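Local coordinates for protein insecticidal Delta-Endotoxin Cry8Ea1 (Bacillus Thuringiensis, PDB 3EB7) that kills soil-dwelling beetle larvae such as those of Holotrichia parallela, probably by inserting helices of its N-terminal domain into gut-cell membranes to form pores, at residues 54-57 against 62-65; 57-62 against 129-134; 3-8 against 48-53; 73-78 against 121-126; 184-189 against 210-215. One frame throughout, in Å; residues are numbered along the deposited sequence.

The five contacts all lie in the N-terminal helical bundle of this three-domain toxin, four of them linked through helix 47-59 or the helix that follows it. Interactions 1 and 2 overlap, sharing Ala-57 and Lys-62 with their centres about 5 Å apart. Interaction 3 lies further up the same helix, its centre about 11 Å from each of those two. Interaction 4 is nested in the chain loop that interaction 2 closes, and touches it through Leu-132 and the backbone of 122-125. Interaction 5, about 10 Å from interaction 2 between centres, meets it where Trp-185 packs on Glu-129 and Val-130. Interactions 4 and 5 are the most distant pair, about 19 Å between centres.

Interaction 1: 54-57 against 62-65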
# COMPACT_ATOMS: atom_id res chain seq x y z
N GLN A 54 4.44 -9.70 -16.02
CA GLN A 54 4.43 -9.79 -14.55
C GLN A 54 3.39 -10.78 -14.02
O GLN A 54 3.72 -11.74 -13.35
CB GLN A 54 4.18 -8.39 -13.95
CG GLN A 54 4.06 -8.43 -12.45
CD GLN A 54 3.44 -7.17 -11.87
OE1 GLN A 54 3.72 -6.82 -10.72
NE2 GLN A 54 2.60 -6.49 -12.65
N VAL A 55 2.12 -10.55 -14.32
CA VAL A 55 1.07 -11.33 -13.68
C VAL A 55 1.06 -12.74 -14.29
O VAL A 55 0.80 -13.69 -13.58
CB VAL A 55 -0.28 -10.57 -13.71
CG1 VAL A 55 -1.36 -11.28 -12.85
CG2 VAL A 55 -0.06 -9.13 -13.16
N GLU A 56 1.38 -12.88 -15.58
CA GLU A 56 1.55 -14.21 -16.19
C GLU A 56 2.63 -15.04 -15.48
O GLU A 56 2.44 -16.23 -15.23
CB GLU A 56 1.85 -14.12 -17.70
CG GLU A 56 0.67 -13.63 -18.60
CD GLU A 56 1.13 -13.43 -20.07
OE1 GLU A 56 0.70 -14.19 -20.99
OE2 GLU A 56 1.97 -12.51 -20.32
N ALA A 57 3.76 -14.41 -15.16
CA ALA A 57 4.79 -15.06 -14.34
C ALA A 57 4.30 -15.42 -12.90
O ALA A 57 4.65 -16.45 -12.39
CB ALA A 57 6.09 -14.21 -14.31
N LYS A 62 -0.88 -18.10 -19.37
CA LYS A 62 -0.47 -17.41 -20.59
C LYS A 62 -1.71 -16.72 -21.11
O LYS A 62 -2.76 -17.34 -21.18
CB LYS A 62 0.03 -18.46 -21.61
CG LYS A 62 1.14 -18.01 -22.54
CD LYS A 62 0.94 -18.63 -23.94
CE LYS A 62 1.57 -17.73 -25.02
NZ LYS A 62 0.73 -17.59 -26.27
N ILE A 63 -1.60 -15.44 -21.46
CA ILE A 63 -2.72 -14.72 -22.09
C ILE A 63 -2.75 -15.19 -23.53
O ILE A 63 -1.69 -15.35 -24.13
CB ILE A 63 -2.58 -13.14 -22.00
CG1 ILE A 63 -2.61 -12.68 -20.52
CG2 ILE A 63 -3.73 -12.45 -22.76
CD1 ILE A 63 -1.95 -11.31 -20.26
N ALA A 64 -3.94 -15.48 -24.07
CA ALA A 64 -4.08 -15.87 -25.47
C ALA A 64 -3.55 -14.75 -26.35
O ALA A 64 -3.70 -13.55 -26.01
CB ALA A 64 -5.53 -16.18 -25.79
N GLU A 65 -2.90 -15.14 -27.45
CA GLU A 65 -2.25 -14.24 -28.42
C GLU A 65 -3.18 -13.14 -28.95
O GLU A 65 -2.79 -11.97 -29.07
CB GLU A 65 -1.69 -15.04 -29.61
CG GLU A 65 -1.11 -14.14 -30.74
CD GLU A 65 0.13 -13.32 -30.30
OE1 GLU A 65 0.47 -12.33 -30.98
OE2 GLU A 65 0.78 -13.67 -29.29
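Glu-56, close to the end of its helix, reaches across the turn that follows and grips the chain at Ile-63. Its CB lies beside the backbone oxygen of Gln-61, in the bend itself. With CG set beside the backbone N (chi1 -69°) and the chain extended from there, the side chain lies roughly perpendicular to the isoleucine. CG rests on the isoleucine's outer branch, 3.9 Å from CD1 of Ile-63, and the carboxylate carbon follows, CD of Glu-56 lying 3.7 Å from the same methyl. The tip does the polar work. The N-H of Ile-63 gives OE1 of Glu-56 a short, almost straight hydrogen bond (2.7 Å, 178°), arriving on the anti side and 22° out of the carboxylate plane. OE1 also passes 3.4 Å from CA of Lys-62, whose ammonium group does not join the contact. Glutamate suits this place because its two methylenes can lie on an apolar neighbour while the acid end takes a backbone N-H that no helix or sheet provides for. A salt bridge from Arg-68 reaches the same OE1, so a charged partner backs the backbone bond. The contact thus closes the corner between helix 47-59 and helix 65-93, which starts just after Ala-64 at the N-cap, while Ile-63 also packs on Pro-131 and Leu-132 in the loop before helix 133-153.

Interaction 2: 57-62 against 129-134; sequences ALINQK and EVPLLS
Ile-59 drives its CD1 methyl against the ring of Pro-131, and the tight part of this contact is centred there. CD1 of Ile-59 is 3.6 Å from CD of Pro-131 and 3.9 Å from its CB, so the methyl sits against the ring rather than touching one corner. Beside it, both methyls of the isoleucine meet one branch of the valine, CD1 and CG2 of Ile-59 each lying 3.9 Å from CG1 of Val-130. The long branch of Ile-59 takes the crowded position between backbone N and carbonyl carbon (chi1 69°), which sends CD1 to the proline and the edge of the valine, while CG2 meets the valine alone. Val-130 and Pro-131 belong to a type I beta turn, closed by Leu-133 N to Val-130 O, that leads into helix 133-153, the central helix of the bundle in this toxin family; proline suits such a bend because its phi is already restricted. Trp-185 packs on Val-130, and Phe-207 on Ile-59. The other side is loose and wet. Asn-60, which is exposed, leaves the helix with positive phi (64°), a conformation asparagine tolerates well. Gln-61 starts toward the turn but bends off, its side chain coming no nearer than 5.1 Å to segment 129-134, and the CB of Lys-62, another exposed residue, points away from the turn.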
# COMPACT_ATOMS: atom_id res chain seq x y z
N ALA A 57 3.76 -14.41 -15.16
CA ALA A 57 4.79 -15.06 -14.34
C ALA A 57 4.30 -15.42 -12.90
O ALA A 57 4.65 -16.45 -12.39
CB ALA A 57 6.09 -14.21 -14.31
N LEU A 58 3.50 -14.56 -12.27
CA LEU A 58 3.06 -14.77 -10.87
C LEU A 58 2.09 -15.94 -10.74
O LEU A 58 2.10 -16.66 -9.75
CB LEU A 58 2.39 -13.50 -10.30
CG LEU A 58 3.29 -12.30 -9.97
CD1 LEU A 58 2.45 -11.15 -9.46
CD2 LEU A 58 4.33 -12.66 -8.94
N ILE A 59 1.24 -16.09 -11.75
CA ILE A 59 0.20 -17.11 -11.74
C ILE A 59 0.47 -18.31 -12.65
O ILE A 59 -0.23 -19.31 -12.58
CB ILE A 59 -1.17 -16.48 -12.10
CG1 ILE A 59 -1.19 -16.04 -13.57
CG2 ILE A 59 -1.52 -15.36 -11.08
CD1 ILE A 59 -2.54 -15.55 -14.05
N ASN A 60 1.47 -18.20 -13.53
CA ASN A 60 1.83 -19.28 -14.43
C ASN A 60 0.70 -19.60 -15.41
O ASN A 60 0.40 -20.76 -15.66
CB ASN A 60 2.23 -20.53 -13.63
CG ASN A 60 3.15 -21.48 -14.42
OD1 ASN A 60 3.77 -21.09 -15.43
ND2 ASN A 60 3.25 -22.73 -13.95
N GLN A 61 0.06 -18.55 -15.92
CA GLN A 61 -0.90 -18.67 -17.02
C GLN A 61 -0.45 -17.76 -18.17
O GLN A 61 0.28 -16.79 -17.97
CB GLN A 61 -2.33 -18.30 -16.60
CG GLN A 61 -2.87 -19.04 -15.38
CD GLN A 61 -3.31 -20.48 -15.62
OE1 GLN A 61 -3.57 -21.23 -14.67
NE2 GLN A 61 -3.43 -20.88 -16.89
N LYS A 62 -0.88 -18.10 -19.37
CA LYS A 62 -0.47 -17.41 -20.59
C LYS A 62 -1.71 -16.72 -21.11
O LYS A 62 -2.76 -17.34 -21.18
CB LYS A 62 0.03 -18.46 -21.61
CG LYS A 62 1.14 -18.01 -22.54
CD LYS A 62 0.94 -18.63 -23.94
CE LYS A 62 1.57 -17.73 -25.02
NZ LYS A 62 0.73 -17.59 -26.27
N GLU A 129 -8.94 -12.27 -16.67
CA GLU A 129 -9.11 -11.10 -15.83
C GLU A 129 -7.92 -10.91 -14.88
O GLU A 129 -7.54 -9.79 -14.62
CB GLU A 129 -10.40 -11.25 -15.02
CG GLU A 129 -11.65 -11.38 -15.86
CD GLU A 129 -12.06 -12.83 -16.11
OE1 GLU A 129 -11.25 -13.79 -15.96
OE2 GLU A 129 -13.25 -13.00 -16.46
N VAL A 130 -7.38 -12.00 -14.36
CA VAL A 130 -6.20 -11.97 -13.48
C VAL A 130 -4.88 -11.62 -14.23
O VAL A 130 -4.25 -10.59 -13.93
CB VAL A 130 -6.04 -13.29 -12.68
CG1 VAL A 130 -4.76 -13.25 -11.81
CG2 VAL A 130 -7.32 -13.60 -11.84
N PRO A 131 -4.48 -12.43 -15.22
CA PRO A 131 -3.21 -12.03 -15.85
C PRO A 131 -3.23 -10.58 -16.42
O PRO A 131 -2.17 -9.97 -16.55
CB PRO A 131 -3.01 -13.07 -16.97
CG PRO A 131 -4.38 -13.65 -17.19
CD PRO A 131 -5.05 -13.63 -15.84
N LEU A 132 -4.42 -10.05 -16.71
CA LEU A 132 -4.57 -8.67 -17.22
C LEU A 132 -4.87 -7.62 -16.14
O LEU A 132 -5.12 -6.48 -16.47
CB LEU A 132 -5.66 -8.60 -18.30
CG LEU A 132 -5.45 -9.31 -19.64
CD1 LEU A 132 -6.84 -9.51 -20.30
CD2 LEU A 132 -4.48 -8.54 -20.60
N LEU A 133 -4.83 -8.02 -14.87
CA LEU A 133 -5.24 -7.14 -13.75
C LEU A 133 -4.35 -5.92 -13.55
O LEU A 133 -4.86 -4.81 -13.35
CB LEU A 133 -5.26 -7.91 -12.45
CG LEU A 133 -6.41 -7.77 -11.44
CD1 LEU A 133 -5.85 -7.80 -10.03
CD2 LEU A 133 -7.34 -6.59 -11.67
N SER A 134 -3.02 -6.10 -13.58
CA SER A 134 -2.15 -4.90 -13.46
C SER A 134 -2.29 -3.90 -14.65
O SER A 134 -2.34 -2.69 -14.43
CB SER A 134 -0.69 -5.21 -13.04
OG SER A 134 0.01 -5.98 -14.00

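Interaction 3: 3-8 against 48-53; sequences ERDAVK and WEIFME
In the N-terminal helical bundle of the Cry toxins, the first helix crosses the short helix 47-59 here, Ala-6 meeting Ile-50 and Phe-51. The local axes approach to 8.5 Å and run at 118° to each other, so the two pass steeply and share only a small patch. Ala-6 stands at its middle: a lone methyl lets its CA come within 5.6 Å of the CA of Phe-51. That methyl divides its contacts between two larger neighbours, CB of Ala-6 lying 4.0 Å from CG2 of Ile-50 and 4.1 Å from CD2 of Phe-51. The phenyl ring starts away from helix 2-20 but swings back, so that CE2 of Phe-51 is 3.8 Å from the carbonyl O of Ala-6. Ile-50 works with both branches. CG2 rests against both the backbone N of Ala-6 and CB of Asp-5, while CD1 reaches the acid, 3.3 Å from OD2 of Asp-5. The aspartate crosses the isoleucine at about a right angle, its CG anti to the backbone N (chi1 -153°), laying carboxylate against methyl with no hydrogen bond across the pair. A charged residue can be accepted here because Asp-5 is at the partly exposed margin. Behind the patch, Phe-51 also packs on Ser-134, Val-135 and Gln-138 of helix 133-153, while Met-52, on the same short helix, meets Ala-71 and Leu-72 of helix 65-93.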
# COMPACT_ATOMS: atom_id res chain seq x y z
N GLU A 3 8.77 -8.70 -13.66
CA GLU A 3 8.21 -8.46 -12.32
C GLU A 3 8.84 -7.25 -11.63
O GLU A 3 8.11 -6.34 -11.26
CB GLU A 3 8.33 -9.71 -11.45
CG GLU A 3 7.34 -10.83 -11.81
CD GLU A 3 7.58 -12.11 -10.98
OE1 GLU A 3 8.09 -12.02 -9.83
OE2 GLU A 3 7.26 -13.21 -11.47
N ARG A 4 10.17 -7.25 -11.52
CA ARG A 4 10.96 -6.12 -10.95
C ARG A 4 10.65 -4.82 -11.61
O ARG A 4 10.45 -3.81 -10.94
CB ARG A 4 12.49 -6.34 -11.07
CG ARG A 4 12.98 -7.71 -10.66
CD ARG A 4 14.17 -8.18 -11.50
NE ARG A 4 15.38 -7.50 -11.11
CZ ARG A 4 16.38 -8.07 -10.44
NH1 ARG A 4 16.32 -9.35 -10.08
NH2 ARG A 4 17.46 -7.35 -10.12
N ASP A 5 10.67 -4.84 -12.94
CA ASP A 5 10.32 -3.68 -13.79
C ASP A 5 8.90 -3.16 -13.55
O ASP A 5 8.70 -1.96 -13.36
CB ASP A 5 10.44 -4.12 -15.25
CG ASP A 5 10.76 -2.97 -16.20
OD1 ASP A 5 10.65 -1.78 -15.78
OD2 ASP A 5 11.13 -3.27 -17.38
N ALA A 6 7.92 -4.07 -13.55
CA ALA A 6 6.49 -3.72 -13.34
C ALA A 6 6.25 -3.10 -11.97
O ALA A 6 5.53 -2.13 -11.84
CB ALA A 6 5.62 -4.93 -13.54
N VAL A 7 6.90 -3.66 -10.96
CA VAL A 7 6.76 -3.23 -9.58
C VAL A 7 7.45 -1.89 -9.41
O VAL A 7 6.99 -1.01 -8.70
CB VAL A 7 7.31 -4.32 -8.64
CG1 VAL A 7 7.55 -3.78 -7.24
CG2 VAL A 7 6.31 -5.46 -8.59
N LYS A 8 8.57 -1.74 -10.12
CA LYS A 8 9.28 -0.49 -10.15
C LYS A 8 8.36 0.59 -10.72
O LYS A 8 8.23 1.65 -10.16
CB LYS A 8 10.57 -0.68 -10.98
CG LYS A 8 11.64 0.33 -10.73
CD LYS A 8 12.76 0.15 -11.74
CE LYS A 8 13.45 1.48 -12.08
NZ LYS A 8 12.90 2.11 -13.32
N TRP A 48 3.25 -1.64 -21.24
CA TRP A 48 2.09 -2.46 -20.87
C TRP A 48 2.29 -3.99 -21.00
O TRP A 48 1.68 -4.78 -20.27
CB TRP A 48 0.84 -2.01 -21.65
CG TRP A 48 0.55 -0.53 -21.46
CD1 TRP A 48 1.02 0.49 -22.21
CD2 TRP A 48 -0.26 0.05 -20.44
NE1 TRP A 48 0.53 1.70 -21.74
CE2 TRP A 48 -0.26 1.45 -20.65
CE3 TRP A 48 -1.01 -0.47 -19.38
CZ2 TRP A 48 -0.97 2.34 -19.83
CZ3 TRP A 48 -1.72 0.39 -18.58
CH2 TRP A 48 -1.68 1.78 -18.79
N GLU A 49 3.14 -4.39 -21.95
CA GLU A 49 3.51 -5.81 -22.12
C GLU A 49 4.24 -6.28 -20.87
O GLU A 49 4.02 -7.38 -20.44
CB GLU A 49 4.37 -6.02 -23.39
CG GLU A 49 5.21 -7.30 -23.41
CD GLU A 49 4.38 -8.60 -23.57
OE1 GLU A 49 3.13 -8.54 -23.64
OE2 GLU A 49 4.99 -9.70 -23.62
N ILE A 50 5.08 -5.44 -20.28
CA ILE A 50 5.69 -5.73 -18.97
C ILE A 50 4.69 -6.04 -17.81
O ILE A 50 4.95 -6.94 -17.00
CB ILE A 50 6.71 -4.61 -18.62
CG1 ILE A 50 7.83 -4.62 -19.67
CG2 ILE A 50 7.29 -4.77 -17.17
CD1 ILE A 50 8.72 -3.38 -19.65
N PHE A 51 3.59 -5.30 -17.74
CA PHE A 51 2.49 -5.57 -16.80
C PHE A 51 1.84 -6.95 -17.02
O PHE A 51 1.47 -7.64 -16.06
CB PHE A 51 1.41 -4.45 -16.84
CG PHE A 51 1.85 -3.15 -16.21
CD1 PHE A 51 1.88 -1.98 -16.95
CD2 PHE A 51 2.20 -3.10 -14.85
CE1 PHE A 51 2.29 -0.75 -16.36
CE2 PHE A 51 2.59 -1.88 -14.24
CZ PHE A 51 2.65 -0.72 -15.00
N MET A 52 1.73 -7.34 -18.28
CA MET A 52 1.16 -8.64 -18.62
C MET A 52 2.12 -9.76 -18.24
O MET A 52 1.73 -10.75 -17.59
CB MET A 52 0.83 -8.71 -20.10
CG MET A 52 -0.22 -7.76 -20.55
SD MET A 52 -0.63 -8.07 -22.31
CE MET A 52 -1.70 -6.65 -22.64
N GLU A 53 3.37 -9.60 -18.63
CA GLU A 53 4.41 -10.56 -18.28
C GLU A 53 4.54 -10.78 -16.77
O GLU A 53 4.72 -11.92 -16.30
CB GLU A 53 5.76 -10.15 -18.89
CG GLU A 53 5.75 -10.13 -20.43
CD GLU A 53 7.11 -9.76 -21.05
OE1 GLU A 53 8.10 -9.54 -20.32
OE2 GLU A 53 7.21 -9.68 -22.29

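Interaction 4: 73-78 against 121-126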
# COMPACT_ATOMS: atom_id res chain seq x y z
N ALA A 73 -2.14 -3.19 -28.98
CA ALA A 73 -2.43 -2.21 -30.03
C ALA A 73 -3.27 -1.04 -29.54
O ALA A 73 -2.97 0.12 -29.82
CB ALA A 73 -3.09 -2.88 -31.25
N GLU A 74 -4.31 -1.36 -28.78
CA GLU A 74 -5.16 -0.36 -28.14
C GLU A 74 -4.42 0.52 -27.15
O GLU A 74 -4.66 1.72 -27.11
CB GLU A 74 -6.33 -1.05 -27.44
CG GLU A 74 -7.23 -1.81 -28.42
CD GLU A 74 -8.39 -2.52 -27.73
OE1 GLU A 74 -9.42 -2.69 -28.39
OE2 GLU A 74 -8.29 -2.92 -26.56
N LEU A 75 -3.53 -0.07 -26.35
CA LEU A 75 -2.74 0.71 -25.39
C LEU A 75 -1.68 1.59 -26.05
O LEU A 75 -1.36 2.67 -25.54
CB LEU A 75 -2.12 -0.19 -24.31
CG LEU A 75 -3.17 -0.76 -23.33
CD1 LEU A 75 -2.71 -2.06 -22.67
CD2 LEU A 75 -3.59 0.24 -22.28
N GLU A 76 -1.15 1.15 -27.19
CA GLU A 76 -0.15 1.95 -27.89
C GLU A 76 -0.81 3.16 -28.52
O GLU A 76 -0.32 4.26 -28.34
CB GLU A 76 0.67 1.14 -28.90
CG GLU A 76 1.77 1.99 -29.66
CD GLU A 76 2.92 2.44 -28.75
OE1 GLU A 76 3.19 1.76 -27.72
OE2 GLU A 76 3.55 3.46 -29.06
N GLY A 77 -1.95 2.94 -29.20
CA GLY A 77 -2.80 4.02 -29.73
C GLY A 77 -3.35 5.03 -28.72
O GLY A 77 -3.57 6.21 -29.04
N LEU A 78 -3.61 4.57 -27.49
CA LEU A 78 -4.05 5.43 -26.40
C LEU A 78 -2.89 6.33 -25.98
O LEU A 78 -3.08 7.48 -25.57
CB LEU A 78 -4.48 4.55 -25.22
CG LEU A 78 -5.33 5.02 -24.04
CD1 LEU A 78 -6.76 5.41 -24.43
CD2 LEU A 78 -5.37 3.88 -22.98
N PRO A 121 -12.93 -3.11 -21.73
CA PRO A 121 -13.29 -4.54 -21.77
C PRO A 121 -12.17 -5.45 -22.25
O PRO A 121 -12.15 -6.63 -21.90
CB PRO A 121 -14.51 -4.59 -22.70
CG PRO A 121 -15.14 -3.20 -22.62
CD PRO A 121 -13.88 -2.29 -22.53
N SER A 122 -11.23 -4.91 -23.03
CA SER A 122 -10.03 -5.65 -23.48
C SER A 122 -9.06 -5.98 -22.37
O SER A 122 -8.21 -6.84 -22.55
CB SER A 122 -9.26 -4.85 -24.54
OG SER A 122 -10.06 -4.58 -25.67
N PHE A 123 -9.14 -5.27 -21.24
CA PHE A 123 -8.27 -5.48 -20.09
C PHE A 123 -8.91 -6.41 -19.02
O PHE A 123 -8.39 -6.55 -17.90
CB PHE A 123 -7.86 -4.12 -19.52
CG PHE A 123 -7.46 -3.11 -20.58
CD1 PHE A 123 -7.77 -1.77 -20.44
CD2 PHE A 123 -6.74 -3.52 -21.74
CE1 PHE A 123 -7.41 -0.82 -21.41
CE2 PHE A 123 -6.38 -2.59 -22.74
CZ PHE A 123 -6.71 -1.24 -22.57
N ARG A 124 -10.02 -7.04 -19.36
CA ARG A 124 -10.67 -7.99 -18.47
C ARG A 124 -11.37 -9.05 -19.29
O ARG A 124 -12.50 -9.48 -18.96
CB ARG A 124 -11.66 -7.30 -17.52
CG ARG A 124 -12.61 -6.37 -18.23
CD ARG A 124 -13.85 -6.13 -17.41
NE ARG A 124 -14.68 -5.05 -17.93
CZ ARG A 124 -15.67 -5.20 -18.82
NH1 ARG A 124 -15.97 -6.39 -19.34
NH2 ARG A 124 -16.35 -4.12 -19.20
N VAL A 125 -10.69 -9.49 -20.35
CA VAL A 125 -11.19 -10.57 -21.21
C VAL A 125 -11.48 -11.80 -20.34
O VAL A 125 -10.65 -12.17 -19.47
CB VAL A 125 -10.22 -10.92 -22.36
CG1 VAL A 125 -10.77 -12.09 -23.25
CG2 VAL A 125 -9.93 -9.69 -23.19
N THR A 126 -12.67 -12.38 -20.57
CA THR A 126 -13.18 -13.54 -19.82
C THR A 126 -12.16 -14.68 -19.88
O THR A 126 -11.78 -15.09 -20.96
CB THR A 126 -14.55 -14.03 -20.39
OG1 THR A 126 -15.55 -13.05 -20.14
CG2 THR A 126 -15.01 -15.36 -19.75
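Glu-74 and Leu-75, side by side on helix 65-93, take hold of Ser-122 and Phe-123 in the connection between helices 99-119 and 133-153. In this toxin family's helical bundle those two helices form the hairpin thought to enter the membrane, and the contact joins the hairpin's connecting loop to helix 65-93. Glu-74 comes first. Its chain runs out extended from a CG placed beside the backbone N (chi1 -63°), carrying the carboxylate to the serine. The hydroxyl of Ser-122 donates to it, OG to OE2 of Glu-74 at 2.6 Å, through the syn lone pair, the side facing the other oxygen. The short bond also brings CB of Ser-122 close, 3.0 Å from OE2 of Glu-74. Serine suits the spot, being small enough to sit close and polar enough to satisfy an acid at the partly exposed margin. Leu-75 follows, buried, and opposes the end of Phe-123. Its CD2 lies 3.5 Å from CZ of Phe-123, and its CD1 is 3.7 Å from CE2 of the same ring; both methyls lie on one side of the ring plane, against its CZ-CE2 end, and meet it obliquely. Val-135, on helix 133-153, touches both residues. Leu-78, a turn further on, points toward the loop but spends its surface on Leu-112, Leu-115 and Phe-116 of helix 99-119. Within the loop segment itself, one face of the Arg-124 guanidinium is covered by CA of Pro-121, 3.8 Å from its plane and over its centre.

Interaction 5: 184-189 against 210-215; sequences QWYRTG and EMTLSV
Tyr-186 and Met-211 mark the nearest approach of two helical backbones, their CA atoms 7.1 Å apart. Segment 184-189 is regular helix; segment 210-215 widens into a pi-type turn at 212-215, where the bond from Val-215 N to Met-211 O is weak. Tyr-186 spans the distance between them. With CG anti to the backbone N (chi1 171°), the ring stretches over toward helix 198-220 and presents an edge to the methionine. CB of Met-211 lies in the ring plane, 3.6 Å from CD1 and 3.7 Å from CE1 of Tyr-186, so hydrogens of the ring meet a methylene rather than anything stacked on a face. The two chains run alongside, pointing opposite ways, and the methionine then folds at chi2 and chi3, taking its sulfur end away from the ring. Further out, the phenol passes Thr-212: OH of Tyr-186 stands 3.5 Å from OG1 of Thr-212. The hydroxyl of Thr-212 is engaged elsewhere, hydrogen-bonding back to the carbonyl of Arg-208 in its own helix, a habit that makes threonine comfortable inside a helix. Tyrosine suits its place because its long flat body reaches across, ring edge on CB of Met-211 and hydroxyl beside Thr-212. The ring of Tyr-186 also meets His-469 edge-to-face, a T-shaped pair joining the bundle to a residue of the C-terminal part of the chain. Across the patch, Met-211 turns to Val-55 and Leu-58 of helix 47-59 and to Leu-133 of helix 133-153.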
# COMPACT_ATOMS: atom_id res chain seq x y z
N GLN A 184 -11.89 -7.75 -6.26
CA GLN A 184 -12.40 -9.08 -6.61
C GLN A 184 -11.39 -10.02 -7.26
O GLN A 184 -11.17 -11.13 -6.77
CB GLN A 184 -13.69 -8.98 -7.47
CG GLN A 184 -14.13 -10.36 -7.98
CD GLN A 184 -15.21 -10.32 -9.08
OE1 GLN A 184 -15.94 -9.34 -9.24
NE2 GLN A 184 -15.30 -11.42 -9.83
N TRP A 185 -10.80 -9.58 -8.38
CA TRP A 185 -9.80 -10.36 -9.10
C TRP A 185 -8.48 -10.46 -8.39
O TRP A 185 -7.80 -11.46 -8.54
CB TRP A 185 -9.66 -9.87 -10.54
CG TRP A 185 -10.96 -10.17 -11.27
CD1 TRP A 185 -11.95 -9.28 -11.55
CD2 TRP A 185 -11.43 -11.45 -11.70
NE1 TRP A 185 -12.99 -9.91 -12.19
CE2 TRP A 185 -12.72 -11.24 -12.29
CE3 TRP A 185 -10.91 -12.75 -11.67
CZ2 TRP A 185 -13.48 -12.29 -12.86
CZ3 TRP A 185 -11.69 -13.83 -12.24
CH2 TRP A 185 -12.96 -13.57 -12.82
N TYR A 186 -8.15 -9.47 -7.55
CA TYR A 186 -7.03 -9.65 -6.62
C TYR A 186 -7.29 -10.84 -5.68
O TYR A 186 -6.41 -11.67 -5.52
CB TYR A 186 -6.74 -8.37 -5.80
CG TYR A 186 -5.73 -8.62 -4.69
CD1 TYR A 186 -4.35 -8.42 -4.90
CD2 TYR A 186 -6.16 -9.06 -3.42
CE1 TYR A 186 -3.40 -8.68 -3.85
CE2 TYR A 186 -5.26 -9.31 -2.39
CZ TYR A 186 -3.88 -9.13 -2.60
OH TYR A 186 -3.01 -9.36 -1.53
N ARG A 187 -8.48 -10.91 -5.07
CA ARG A 187 -8.84 -12.02 -4.18
C ARG A 187 -8.85 -13.37 -4.89
O ARG A 187 -8.26 -14.31 -4.41
CB ARG A 187 -10.18 -11.74 -3.45
CG ARG A 187 -10.07 -10.54 -2.43
CD ARG A 187 -11.43 -10.12 -1.87
NE ARG A 187 -11.32 -9.14 -0.78
CZ ARG A 187 -12.35 -8.46 -0.28
NH1 ARG A 187 -13.56 -8.62 -0.78
NH2 ARG A 187 -12.15 -7.57 0.68
N THR A 188 -9.55 -13.48 -6.01
CA THR A 188 -9.56 -14.69 -6.84
C THR A 188 -8.13 -15.09 -7.26
O THR A 188 -7.74 -16.23 -7.07
CB THR A 188 -10.44 -14.46 -8.10
OG1 THR A 188 -11.75 -14.04 -7.69
CG2 THR A 188 -10.55 -15.74 -8.94
N GLY A 189 -7.35 -14.16 -7.79
CA GLY A 189 -5.97 -14.46 -8.15
C GLY A 189 -5.17 -15.09 -7.03
O GLY A 189 -4.49 -16.10 -7.21
N GLU A 210 3.24 -8.36 -4.68
CA GLU A 210 3.36 -7.65 -5.94
C GLU A 210 2.07 -6.98 -6.36
O GLU A 210 2.12 -5.88 -6.87
CB GLU A 210 3.85 -8.58 -7.06
CG GLU A 210 5.35 -8.92 -6.92
CD GLU A 210 5.96 -9.47 -8.23
OE1 GLU A 210 5.38 -9.23 -9.36
OE2 GLU A 210 7.03 -10.11 -8.12
N MET A 211 0.94 -7.65 -6.16
CA MET A 211 -0.36 -7.10 -6.56
C MET A 211 -0.94 -6.09 -5.60
O MET A 211 -1.76 -5.27 -5.99
CB MET A 211 -1.38 -8.22 -6.86
CG MET A 211 -0.93 -9.19 -7.97
SD MET A 211 -0.46 -8.34 -9.51
CE MET A 211 -2.09 -8.22 -10.25
N THR A 212 -0.54 -6.13 -4.34
CA THR A 212 -0.84 -5.05 -3.44
C THR A 212 -0.18 -3.78 -3.98
O THR A 212 -0.82 -2.74 -4.07
CB THR A 212 -0.28 -5.34 -2.05
OG1 THR A 212 -0.84 -6.56 -1.57
CG2 THR A 212 -0.60 -4.17 -1.06
N LEU A 213 1.12 -3.89 -4.32
CA LEU A 213 1.89 -2.81 -4.91
C LEU A 213 1.37 -2.35 -6.27
O LEU A 213 1.27 -1.16 -6.50
CB LEU A 213 3.38 -3.22 -5.07
CG LEU A 213 4.14 -3.51 -3.81
CD1 LEU A 213 5.40 -4.24 -4.13
CD2 LEU A 213 4.40 -2.22 -3.01
N SER A 214 1.03 -3.29 -7.16
CA SER A 214 0.66 -2.99 -8.56
C SER A 214 -0.82 -2.74 -8.83
O SER A 214 -1.18 -2.31 -9.94
CB SER A 214 1.11 -4.13 -9.50
OG SER A 214 2.49 -4.45 -9.31
N VAL A 215 -1.68 -3.07 -7.88
CA VAL A 215 -3.09 -3.05 -8.14
C VAL A 215 -3.77 -2.35 -6.99
O VAL A 215 -4.30 -1.28 -7.17
CB VAL A 215 -3.71 -4.48 -8.39
CG1 VAL A 215 -5.28 -4.38 -8.51
CG2 VAL A 215 -3.18 -5.08 -9.66